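Local coordinates for protein histidinol-phosphatase (PDB 3FVV) that probably removes the phosphate from L-histidinol phosphate to give L-histidinol, as a magnesium-dependent hydrolase of the haloacid dehalogenase superfamily, at residues E82-M85 with R86-R90; V75-A78 with A79-E82; Y22-A25 with D26-R30; E140-G144 with R145-R149. All coordinates share one frame; numbering follows the deposited sequence.

Interaction 1 of 4, residues E82-M85 with R86-R90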
loop_
_atom_site.group_PDB
_atom_site.type_symbol
_atom_site.label_atom_id
_atom_site.label_comp_id
_atom_site.label_asym_id
_atom_site.label_seq_id
_atom_site.Cartn_x
_atom_site.Cartn_y
_atom_site.Cartn_z
ATOM N N GLU A 82 -10.604 13.148 2.790
ATOM C CA GLU A 82 -10.031 14.050 3.785
ATOM C C GLU A 82 -10.536 13.765 5.173
ATOM O O GLU A 82 -9.810 13.762 6.114
ATOM C CB GLU A 82 -10.284 15.536 3.465
ATOM C CG GLU A 82 -9.674 16.018 2.174
ATOM C CD GLU A 82 -10.235 17.363 1.701
ATOM O OE1 GLU A 82 -10.935 18.036 2.477
ATOM O OE2 GLU A 82 -10.022 17.739 0.524
ATOM N N GLU A 83 -11.807 13.475 5.314
ATOM C CA GLU A 83 -12.322 13.129 6.616
ATOM C C GLU A 83 -11.683 11.829 7.127
ATOM O O GLU A 83 -11.407 11.703 8.287
ATOM C CB GLU A 83 -13.861 12.997 6.487
ATOM C CG GLU A 83 -14.563 12.514 7.753
ATOM C CD GLU A 83 -16.064 12.187 7.450
ATOM O OE1 GLU A 83 -16.634 12.817 6.515
ATOM O OE2 GLU A 83 -16.628 11.259 8.094
ATOM N N PHE A 84 -11.523 10.849 6.233
ATOM C CA PHE A 84 -10.843 9.599 6.494
ATOM C C PHE A 84 -9.409 9.838 6.958
ATOM O O PHE A 84 -8.933 9.183 7.879
ATOM C CB PHE A 84 -10.870 8.748 5.220
ATOM C CG PHE A 84 -10.091 7.441 5.286
ATOM C CD1 PHE A 84 -10.481 6.424 6.161
ATOM C CD2 PHE A 84 -9.058 7.213 4.444
ATOM C CE1 PHE A 84 -9.843 5.227 6.222
ATOM C CE2 PHE A 84 -8.343 5.966 4.468
ATOM C CZ PHE A 84 -8.750 4.974 5.350
ATOM N N MET A 85 -8.733 10.761 6.294
ATOM C CA MET A 85 -7.352 11.039 6.682
ATOM C C MET A 85 -7.338 11.591 8.084
ATOM O O MET A 85 -6.580 11.115 8.926
ATOM C CB MET A 85 -6.662 12.048 5.760
ATOM C CG MET A 85 -6.205 11.474 4.446
ATOM S SD MET A 85 -4.898 10.210 4.518
ATOM C CE MET A 85 -3.533 11.327 4.986
ATOM N N ARG A 86 -8.233 12.551 8.348
ATOM C CA ARG A 86 -8.282 13.242 9.650
ATOM C C ARG A 86 -8.673 12.327 10.816
ATOM O O ARG A 86 -8.171 12.489 11.936
ATOM C CB ARG A 86 -9.286 14.405 9.517
ATOM C CG ARG A 86 -9.739 15.056 10.745
ATOM C CD ARG A 86 -10.877 16.189 10.504
ATOM N NE ARG A 86 -10.503 16.932 9.313
ATOM C CZ ARG A 86 -11.132 16.910 8.125
ATOM N NH1 ARG A 86 -12.307 16.313 7.929
ATOM N NH2 ARG A 86 -10.599 17.571 7.129
ATOM N N ASP A 87 -9.593 11.392 10.581
ATOM C CA ASP A 87 -10.262 10.635 11.675
ATOM C C ASP A 87 -9.675 9.227 11.809
ATOM O O ASP A 87 -9.733 8.633 12.864
ATOM C CB ASP A 87 -11.782 10.485 11.433
ATOM C CG ASP A 87 -12.517 11.802 11.544
ATOM O OD1 ASP A 87 -11.851 12.754 11.974
ATOM O OD2 ASP A 87 -13.724 11.890 11.226
ATOM N N VAL A 88 -9.134 8.678 10.732
ATOM C CA VAL A 88 -8.576 7.329 10.784
ATOM C C VAL A 88 -7.060 7.288 10.553
ATOM O O VAL A 88 -6.312 6.765 11.345
ATOM C CB VAL A 88 -9.288 6.424 9.747
ATOM C CG1 VAL A 88 -8.723 4.947 9.832
ATOM C CG2 VAL A 88 -10.766 6.449 9.967
ATOM N N ILE A 89 -6.580 7.829 9.450
ATOM C CA ILE A 89 -5.190 7.604 9.123
ATOM C C ILE A 89 -4.279 8.431 10.032
ATOM O O ILE A 89 -3.395 7.867 10.712
ATOM C CB ILE A 89 -4.889 7.858 7.631
ATOM C CG1 ILE A 89 -5.715 6.882 6.747
ATOM C CG2 ILE A 89 -3.399 7.694 7.345
ATOM C CD1 ILE A 89 -5.394 5.372 6.904
ATOM N N ARG A 90 -4.466 9.746 10.039
ATOM C CA ARG A 90 -3.548 10.621 10.770
ATOM C C ARG A 90 -3.281 10.218 12.215
ATOM O O ARG A 90 -2.139 10.185 12.627
ATOM C CB ARG A 90 -4.006 12.067 10.787
ATOM C CG ARG A 90 -3.749 12.723 9.560
ATOM C CD ARG A 90 -3.126 14.104 9.720
ATOM N NE ARG A 90 -2.476 14.372 8.448
ATOM C CZ ARG A 90 -1.159 14.357 8.248
ATOM N NH1 ARG A 90 -0.706 14.593 7.040
ATOM N NH2 ARG A 90 -0.294 14.131 9.223
#
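F84 and I89 meet near the C-terminal end of helix 74-89, and their contact is a local one within a single helix. The helix probably belongs to the helical cap inserted between the first two core strands, as in SerB-type relatives. The CG1 of I89 lies over one face of the F84 ring, 4.0 Å from the ring centroid and 28° off the normal, a CH-pi contact. V88 approaches the same ring obliquely, its CB 3.8 Å from F84 CE1. With CG set anti to the backbone N (chi1 175°), the F84 ring is carried forward to V88 and I89; it also meets W24 and F27 of helix 20-30. Next to it, M85, bent at chi2 and chi3, brings SD to 3.9 Å from I89 CB.

The backbone departs from the regular pattern where V88 and I89 flank the ring. R86 N to E82 O and D87 N to E83 O follow the ordinary i to i+4 pattern, but F84 O accepts from both V88 N, at 2.9 Å, and I89 N, at 3.1 Å. I89 N to F84 O and R90 N to M85 O (2.8 Å) both span five residues, a pi-type widening at the end of the helix.

Among the charged groups, E82, R86 and D87 lie on the exposed side, and R86 folds its guanidinium back so that E82 O lies above one face. E83 sits at the junction with helix 20-30, its OE2 4.3 Å from D87 OD2. The salt bridge of E83 OE1 to R33 probably eases the closeness of the two carboxylates.

Interaction 2 of 4, residues V75-A78 with A79-E82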
loop_
_atom_site.group_PDB
_atom_site.type_symbol
_atom_site.label_atom_id
_atom_site.label_comp_id
_atom_site.label_asym_id
_atom_site.label_seq_id
_atom_site.Cartn_x
_atom_site.Cartn_y
_atom_site.Cartn_z
ATOM N N VAL A 75 -15.432 14.288 -6.800
ATOM C CA VAL A 75 -15.483 15.449 -5.941
ATOM C C VAL A 75 -15.960 15.056 -4.527
ATOM O O VAL A 75 -15.284 15.427 -3.525
ATOM C CB VAL A 75 -16.294 16.563 -6.558
ATOM C CG1 VAL A 75 -16.628 17.651 -5.535
ATOM C CG2 VAL A 75 -15.569 17.142 -7.875
ATOM N N GLU A 76 -17.015 14.221 -4.437
ATOM C CA GLU A 76 -17.454 13.702 -3.146
ATOM C C GLU A 76 -16.370 12.857 -2.491
ATOM O O GLU A 76 -16.080 13.015 -1.299
ATOM C CB GLU A 76 -18.705 12.819 -3.285
ATOM C CG GLU A 76 -19.976 13.546 -3.679
ATOM C CD GLU A 76 -21.096 12.546 -4.086
ATOM O OE1 GLU A 76 -20.829 11.526 -4.796
ATOM O OE2 GLU A 76 -22.251 12.800 -3.696
ATOM N N LEU A 77 -15.777 11.978 -3.298
ATOM C CA LEU A 77 -14.749 11.015 -2.802
ATOM C C LEU A 77 -13.560 11.732 -2.142
ATOM O O LEU A 77 -13.080 11.320 -1.100
ATOM C CB LEU A 77 -14.261 10.106 -3.956
ATOM C CG LEU A 77 -15.191 9.004 -4.456
ATOM C CD1 LEU A 77 -14.536 8.429 -5.626
ATOM C CD2 LEU A 77 -15.438 7.915 -3.377
ATOM N N ALA A 78 -13.096 12.816 -2.756
ATOM C CA ALA A 78 -12.062 13.603 -2.171
ATOM C C ALA A 78 -12.425 14.202 -0.817
ATOM O O ALA A 78 -11.582 14.203 0.066
ATOM C CB ALA A 78 -11.512 14.751 -3.170
ATOM N N ALA A 79 -13.584 14.833 -0.706
ATOM C CA ALA A 79 -14.074 15.421 0.528
ATOM C C ALA A 79 -14.123 14.286 1.579
ATOM O O ALA A 79 -13.561 14.410 2.645
ATOM C CB ALA A 79 -15.468 16.122 0.316
ATOM N N TRP A 80 -14.679 13.129 1.212
ATOM C CA TRP A 80 -14.747 12.017 2.172
ATOM C C TRP A 80 -13.398 11.426 2.561
ATOM O O TRP A 80 -13.169 11.045 3.706
ATOM C CB TRP A 80 -15.700 10.908 1.693
ATOM C CG TRP A 80 -17.063 11.400 1.358
ATOM C CD1 TRP A 80 -17.640 12.520 1.799
ATOM C CD2 TRP A 80 -17.999 10.785 0.470
ATOM N NE1 TRP A 80 -18.875 12.672 1.248
ATOM C CE2 TRP A 80 -19.134 11.590 0.447
ATOM C CE3 TRP A 80 -17.989 9.601 -0.282
ATOM C CZ2 TRP A 80 -20.276 11.292 -0.355
ATOM C CZ3 TRP A 80 -19.119 9.290 -1.048
ATOM C CH2 TRP A 80 -20.236 10.141 -1.087
ATOM N N HIS A 81 -12.482 11.365 1.615
ATOM C CA HIS A 81 -11.150 10.908 1.936
ATOM C C HIS A 81 -10.428 11.849 2.912
ATOM O O HIS A 81 -9.720 11.408 3.744
ATOM C CB HIS A 81 -10.359 10.636 0.675
ATOM C CG HIS A 81 -9.045 9.995 0.939
ATOM N ND1 HIS A 81 -8.857 8.622 0.915
ATOM C CD2 HIS A 81 -7.866 10.523 1.288
ATOM C CE1 HIS A 81 -7.603 8.349 1.215
ATOM N NE2 HIS A 81 -6.981 9.482 1.450
ATOM N N GLU A 82 -10.604 13.148 2.790
ATOM C CA GLU A 82 -10.031 14.050 3.785
ATOM C C GLU A 82 -10.536 13.765 5.173
ATOM O O GLU A 82 -9.810 13.762 6.114
ATOM C CB GLU A 82 -10.284 15.536 3.465
ATOM C CG GLU A 82 -9.674 16.018 2.174
ATOM C CD GLU A 82 -10.235 17.363 1.701
ATOM O OE1 GLU A 82 -10.935 18.036 2.477
ATOM O OE2 GLU A 82 -10.022 17.739 0.524
#
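E76 and W80 sit one turn apart on helix 74-89, where regular i to i+4 bonds run from A79 N, W80 N, H81 N and E82 N to the carbonyls of V75, E76, L77 and A78, A79 N to V75 O being weak at 3.3 Å. This is the N-terminal half of a long alpha-helix in a HAD-like hydrolase, and the contact is an i to i+4 Glu-Trp CH-pi contact along one of its flanks.

The indole of W80 lies back over the preceding turn. Its CG is anti to the carbonyl carbon (chi1 -54°), which directs the ring system toward the start of the helix and alongside E76, the two side chains pointing the same way. E76 CB stands over the six-membered ring, 3.8 Å from its centroid and only 18° off the normal, so the aliphatic root of the glutamate makes the CH-pi contact. The carboxylate stays beside the outer rim of the ring, by CH2 and CZ2, at 33° to its plane, and OE1 is held by the backbone N of S73. L77 adds a looser touch, CD2 to W80 CE3 at 4.4 Å.

Further partners frame the indole: R33 makes a cation-pi contact with it and H72 an edge-to-face one. On another flank H81 sends its imidazole to the rings of W24 and F120, joining this helix to helices 20-30 and 119-128.

The carbonyl oxygen of E76 serves two roles at once: it takes the N-H of W80 at 2.9 Å, and it lies 3.2 Å above the plane of the W80 ring system, offset toward the rim.

Interaction 3 of 4, residues Y22-A25 with D26-R30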
loop_
_atom_site.group_PDB
_atom_site.type_symbol
_atom_site.label_atom_id
_atom_site.label_comp_id
_atom_site.label_asym_id
_atom_site.label_seq_id
_atom_site.Cartn_x
_atom_site.Cartn_y
_atom_site.Cartn_z
ATOM N N TYR A 22 -9.106 -1.943 3.951
ATOM C CA TYR A 22 -10.255 -2.332 4.779
ATOM C C TYR A 22 -10.820 -1.144 5.578
ATOM O O TYR A 22 -12.029 -0.905 5.571
ATOM C CB TYR A 22 -9.892 -3.479 5.709
ATOM C CG TYR A 22 -11.118 -3.877 6.511
ATOM C CD1 TYR A 22 -12.118 -4.670 5.940
ATOM C CD2 TYR A 22 -11.340 -3.345 7.774
ATOM C CE1 TYR A 22 -13.305 -4.988 6.644
ATOM C CE2 TYR A 22 -12.497 -3.652 8.497
ATOM C CZ TYR A 22 -13.485 -4.471 7.930
ATOM O OH TYR A 22 -14.642 -4.746 8.640
ATOM N N GLN A 23 -9.960 -0.340 6.198
ATOM C CA GLN A 23 -10.454 0.809 7.013
ATOM C C GLN A 23 -11.209 1.822 6.118
ATOM O O GLN A 23 -12.246 2.370 6.497
ATOM C CB GLN A 23 -9.326 1.481 7.761
ATOM C CG GLN A 23 -8.684 0.597 8.762
ATOM C CD GLN A 23 -9.672 0.224 9.857
ATOM O OE1 GLN A 23 -10.573 1.008 10.212
ATOM N NE2 GLN A 23 -9.500 -0.946 10.398
ATOM N N TRP A 24 -10.730 2.018 4.906
ATOM C CA TRP A 24 -11.469 2.862 3.983
ATOM C C TRP A 24 -12.847 2.301 3.623
ATOM O O TRP A 24 -13.814 3.077 3.640
ATOM C CB TRP A 24 -10.614 3.125 2.749
ATOM C CG TRP A 24 -11.245 3.822 1.571
ATOM C CD1 TRP A 24 -11.470 3.234 0.373
ATOM C CD2 TRP A 24 -11.795 5.173 1.465
ATOM N NE1 TRP A 24 -12.038 4.135 -0.491
ATOM C CE2 TRP A 24 -12.263 5.322 0.146
ATOM C CE3 TRP A 24 -11.882 6.249 2.314
ATOM C CZ2 TRP A 24 -12.796 6.511 -0.346
ATOM C CZ3 TRP A 24 -12.415 7.434 1.835
ATOM C CH2 TRP A 24 -12.852 7.560 0.504
ATOM N N ALA A 25 -12.940 1.000 3.292
ATOM C CA ALA A 25 -14.229 0.347 3.042
ATOM C C ALA A 25 -15.134 0.474 4.234
ATOM O O ALA A 25 -16.344 0.813 4.140
ATOM C CB ALA A 25 -14.019 -1.148 2.728
ATOM N N ASP A 26 -14.555 0.213 5.397
ATOM C CA ASP A 26 -15.314 0.252 6.614
ATOM C C ASP A 26 -15.738 1.674 6.938
ATOM O O ASP A 26 -16.830 1.894 7.453
ATOM C CB ASP A 26 -14.497 -0.309 7.781
ATOM C CG ASP A 26 -15.323 -0.431 9.030
ATOM O OD1 ASP A 26 -16.377 -1.082 8.969
ATOM O OD2 ASP A 26 -14.939 0.155 10.037
ATOM N N PHE A 27 -14.879 2.640 6.625
ATOM C CA PHE A 27 -15.193 4.046 6.830
ATOM C C PHE A 27 -16.382 4.470 5.959
ATOM O O PHE A 27 -17.311 5.139 6.428
ATOM C CB PHE A 27 -13.966 4.905 6.560
ATOM C CG PHE A 27 -14.271 6.363 6.369
ATOM C CD1 PHE A 27 -14.246 7.229 7.453
ATOM C CD2 PHE A 27 -14.537 6.879 5.128
ATOM C CE1 PHE A 27 -14.502 8.533 7.305
ATOM C CE2 PHE A 27 -14.808 8.206 4.989
ATOM C CZ PHE A 27 -14.792 9.030 6.072
ATOM N N LEU A 28 -16.378 4.070 4.695
ATOM C CA LEU A 28 -17.513 4.374 3.804
ATOM C C LEU A 28 -18.786 3.658 4.284
ATOM O O LEU A 28 -19.877 4.275 4.310
ATOM C CB LEU A 28 -17.197 4.017 2.345
ATOM C CG LEU A 28 -16.059 4.791 1.659
ATOM C CD1 LEU A 28 -15.733 4.116 0.346
ATOM C CD2 LEU A 28 -16.432 6.219 1.429
ATOM N N ALA A 29 -18.663 2.407 4.725
ATOM C CA ALA A 29 -19.830 1.645 5.270
ATOM C C ALA A 29 -20.478 2.389 6.478
ATOM O O ALA A 29 -21.698 2.681 6.481
ATOM C CB ALA A 29 -19.410 0.215 5.677
ATOM N N ARG A 30 -19.642 2.628 7.494
ATOM C CA ARG A 30 -19.982 3.312 8.750
ATOM C C ARG A 30 -20.619 4.652 8.589
ATOM O O ARG A 30 -21.303 5.113 9.441
ATOM C CB ARG A 30 -18.709 3.707 9.523
ATOM C CG ARG A 30 -18.346 2.870 10.644
ATOM C CD ARG A 30 -17.510 3.644 11.732
ATOM N NE ARG A 30 -16.327 4.450 11.328
ATOM C CZ ARG A 30 -15.220 3.984 10.749
ATOM N NH1 ARG A 30 -15.113 2.730 10.338
ATOM N NH2 ARG A 30 -14.210 4.805 10.536
HETATM O O HOH W 1 -16.635 -3.159 7.012
HETATM O O HOH W 2 -12.396 2.945 9.249
#
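W24 and L28 meet one turn apart on helix 20-30, with L28 CD1 over a face of the indole, 4.0 Å from the centroid of the five-membered ring. F27 lies on the same side of the indole plane, beyond its CE3-CZ3 edge, approaching obliquely: its ring is nearly parallel to the six-membered ring of W24, planes 11° apart, but so far displaced that they barely overlap, and the touch is W24 CE3 to F27 CD2 at 3.9 Å. W24 has CG anti to its backbone N (chi1 172°), which carries the indole forward along the helix to both partners.

D26 and R30 organise the polar contacts. D26 OD2 forms a salt bridge of 2.6 Å with R30 NH1. One water donates to both Y22 OH and D26 OD1, while Y22 OH is also bonded to D45. A second water donates to Q23 O and Q23 OE1 and accepts from R30 NH2 at 2.9 Å.

Four backbone bonds, from D26 N to Y22 O through A29 N to A25 O, keep the helix regular. The result is a buried helix packed on several sides: D26 OD1 pairs with R41 of helix 37-53 and the aromatic residues pack on helices 58-70, 74-89 and 119-128, an arrangement consistent with the helical cap of SerB-type phosphatases.

Interaction 4 of 4, residues E140-G144 with R145-R149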
loop_
_atom_site.group_PDB
_atom_site.type_symbol
_atom_site.label_atom_id
_atom_site.label_comp_id
_atom_site.label_asym_id
_atom_site.label_seq_id
_atom_site.Cartn_x
_atom_site.Cartn_y
_atom_site.Cartn_z
ATOM N N GLU A 140 -8.647 2.582 -12.749
ATOM C CA GLU A 140 -8.993 3.213 -14.008
ATOM C C GLU A 140 -9.999 4.367 -13.729
ATOM O O GLU A 140 -11.000 4.195 -12.980
ATOM C CB GLU A 140 -9.608 2.187 -14.962
ATOM C CG GLU A 140 -10.007 2.719 -16.290
ATOM C CD GLU A 140 -10.840 1.662 -17.088
ATOM O OE1 GLU A 140 -11.825 1.081 -16.563
ATOM O OE2 GLU A 140 -10.467 1.402 -18.225
ATOM N N TYR A 141 -9.718 5.498 -14.361
ATOM C CA TYR A 141 -10.521 6.739 -14.279
ATOM C C TYR A 141 -10.797 7.127 -15.678
ATOM O O TYR A 141 -9.860 7.289 -16.441
ATOM C CB TYR A 141 -9.691 7.836 -13.643
ATOM C CG TYR A 141 -10.424 9.106 -13.305
ATOM C CD1 TYR A 141 -11.327 9.153 -12.262
ATOM C CD2 TYR A 141 -10.141 10.274 -13.962
ATOM C CE1 TYR A 141 -11.958 10.326 -11.929
ATOM C CE2 TYR A 141 -10.764 11.498 -13.616
ATOM C CZ TYR A 141 -11.677 11.515 -12.598
ATOM O OH TYR A 141 -12.327 12.700 -12.241
ATOM N N ARG A 142 -12.041 7.252 -16.051
ATOM C CA ARG A 142 -12.404 7.569 -17.420
ATOM C C ARG A 142 -13.618 8.450 -17.358
ATOM O O ARG A 142 -14.595 8.177 -16.593
ATOM C CB ARG A 142 -12.760 6.278 -18.184
ATOM C CG ARG A 142 -12.884 6.406 -19.731
ATOM C CD ARG A 142 -13.308 5.048 -20.367
ATOM N NE ARG A 142 -14.607 4.584 -19.841
ATOM C CZ ARG A 142 -14.887 3.331 -19.516
ATOM N NH1 ARG A 142 -13.978 2.356 -19.594
ATOM N NH2 ARG A 142 -16.080 3.040 -19.054
ATOM N N ASP A 143 -13.596 9.498 -18.171
ATOM C CA ASP A 143 -14.751 10.336 -18.288
ATOM C C ASP A 143 -15.170 10.907 -16.897
ATOM O O ASP A 143 -16.346 11.116 -16.622
ATOM C CB ASP A 143 -15.938 9.595 -18.962
ATOM C CG ASP A 143 -15.723 9.310 -20.459
ATOM O OD1 ASP A 143 -15.160 10.164 -21.165
ATOM O OD2 ASP A 143 -16.203 8.251 -20.934
ATOM N N GLY A 144 -14.192 11.229 -16.067
ATOM C CA GLY A 144 -14.453 11.872 -14.809
ATOM C C GLY A 144 -14.950 10.935 -13.733
ATOM O O GLY A 144 -15.437 11.381 -12.693
ATOM N N ARG A 145 -14.825 9.637 -13.924
ATOM C CA ARG A 145 -15.203 8.750 -12.824
ATOM C C ARG A 145 -14.342 7.507 -12.778
ATOM O O ARG A 145 -13.766 7.089 -13.799
ATOM C CB ARG A 145 -16.666 8.377 -12.930
ATOM C CG ARG A 145 -16.966 7.649 -14.200
ATOM C CD ARG A 145 -18.407 7.083 -14.307
ATOM N NE ARG A 145 -18.674 5.876 -13.495
ATOM C CZ ARG A 145 -18.555 4.610 -13.925
ATOM N NH1 ARG A 145 -18.135 4.315 -15.140
ATOM N NH2 ARG A 145 -18.865 3.626 -13.102
ATOM N N TYR A 146 -14.204 6.960 -11.571
ATOM C CA TYR A 146 -13.591 5.645 -11.433
ATOM C C TYR A 146 -14.512 4.581 -12.009
ATOM O O TYR A 146 -15.724 4.592 -11.768
ATOM C CB TYR A 146 -13.292 5.406 -9.960
ATOM C CG TYR A 146 -12.212 6.323 -9.557
ATOM C CD1 TYR A 146 -10.930 6.176 -10.069
ATOM C CD2 TYR A 146 -12.450 7.372 -8.714
ATOM C CE1 TYR A 146 -9.900 7.046 -9.690
ATOM C CE2 TYR A 146 -11.447 8.247 -8.380
ATOM C CZ TYR A 146 -10.171 8.093 -8.849
ATOM O OH TYR A 146 -9.199 9.018 -8.470
ATOM N N THR A 147 -13.966 3.714 -12.845
ATOM C CA THR A 147 -14.777 2.697 -13.516
ATOM C C THR A 147 -14.985 1.412 -12.699
ATOM O O THR A 147 -15.848 0.606 -13.043
ATOM C CB THR A 147 -14.119 2.230 -14.813
ATOM O OG1 THR A 147 -12.877 1.616 -14.474
ATOM C CG2 THR A 147 -13.901 3.430 -15.799
ATOM N N GLY A 148 -14.202 1.189 -11.643
ATOM C CA GLY A 148 -14.212 -0.122 -10.980
ATOM C C GLY A 148 -13.184 -1.145 -11.459
ATOM O O GLY A 148 -13.025 -2.227 -10.832
ATOM N N ARG A 149 -12.439 -0.802 -12.527
ATOM C CA ARG A 149 -11.409 -1.654 -13.079
ATOM C C ARG A 149 -9.994 -1.184 -12.725
ATOM O O ARG A 149 -9.746 0.014 -12.457
ATOM C CB ARG A 149 -11.568 -1.726 -14.604
ATOM C CG ARG A 149 -12.997 -2.112 -15.064
ATOM C CD ARG A 149 -12.996 -2.581 -16.507
ATOM N NE ARG A 149 -12.328 -1.609 -17.384
ATOM C CZ ARG A 149 -12.148 -1.785 -18.695
ATOM N NH1 ARG A 149 -12.637 -2.851 -19.294
ATOM N NH2 ARG A 149 -11.537 -0.861 -19.426
HETATM O O HOH W 3 -11.515 2.120 -11.284
#
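E140 is gripped side-on by R149, the two flat groups close to coplanar, with NH2 to OE2 at 2.8 Å on the syn lone pair, nearly straight at 175°, and NE to OE1 at 2.9 Å. E140 OE1 also receives T147 OG1, at a very short modelled distance. T147 OG1 in turn accepts from R149 N in an ST turn, which links the backbone N of R149 to the hydroxyl beside that carboxylate. The E140 chain, extended with CG anti to its backbone N (chi1 180°), runs alongside R149 to bring its oxygens there.

R142 belongs to this network through a long bridge to E140 OE2, whose charge probably offsets the closeness of the two arginines, and its guanidinium carries T147 CG2 over the centre of one face, 3.8 Å above the plane.

These residues sit on a beta hairpin in which strand 133-142 turns back into strand 145-147 through a type I' turn from R142 to R145. R142 and R145 form an antiparallel hydrogen-bonded pair, R142 N to R145 O being 2.8 Å, and D143 and G144 take the positive phi angles of such a turn. Y141 and Y146 are the non-hydrogen-bonded pair, with side chains on the other sheet face.

There the two tyrosines meet edge-to-face: Y141 CD1 stands 3.5 Å above the centre of the Y146 ring, the planes at 56°. Beyond them, Y146 touches L77 and L69, while Y141 lies against P74. A water sits at the corner of the chain at G148 and R149, donating to E140 O and R149 O and accepting from G148 N.

Interactions 1 and 2 are successive turns of helix 74-89, sharing E82, with centres 11 Å apart. Interaction 3 lies on helix 20-30, is the most buried of the four, and meets both: F27 packs against E83 and F84 of interaction 1 and W80 of interaction 2, while W24 touches H81. Interaction 4 is a surface hairpin that reaches this helical group through L77 and Y146 but touches neither interaction 1 nor interaction 3. Chemistry follows place: rings and aliphatic carbons dominate where the helices face one another; some charged groups, such as D26 and E83, pair between the helices, while others lie at the surface; and in the hairpin a salt-bridge network accompanies backbone pairing.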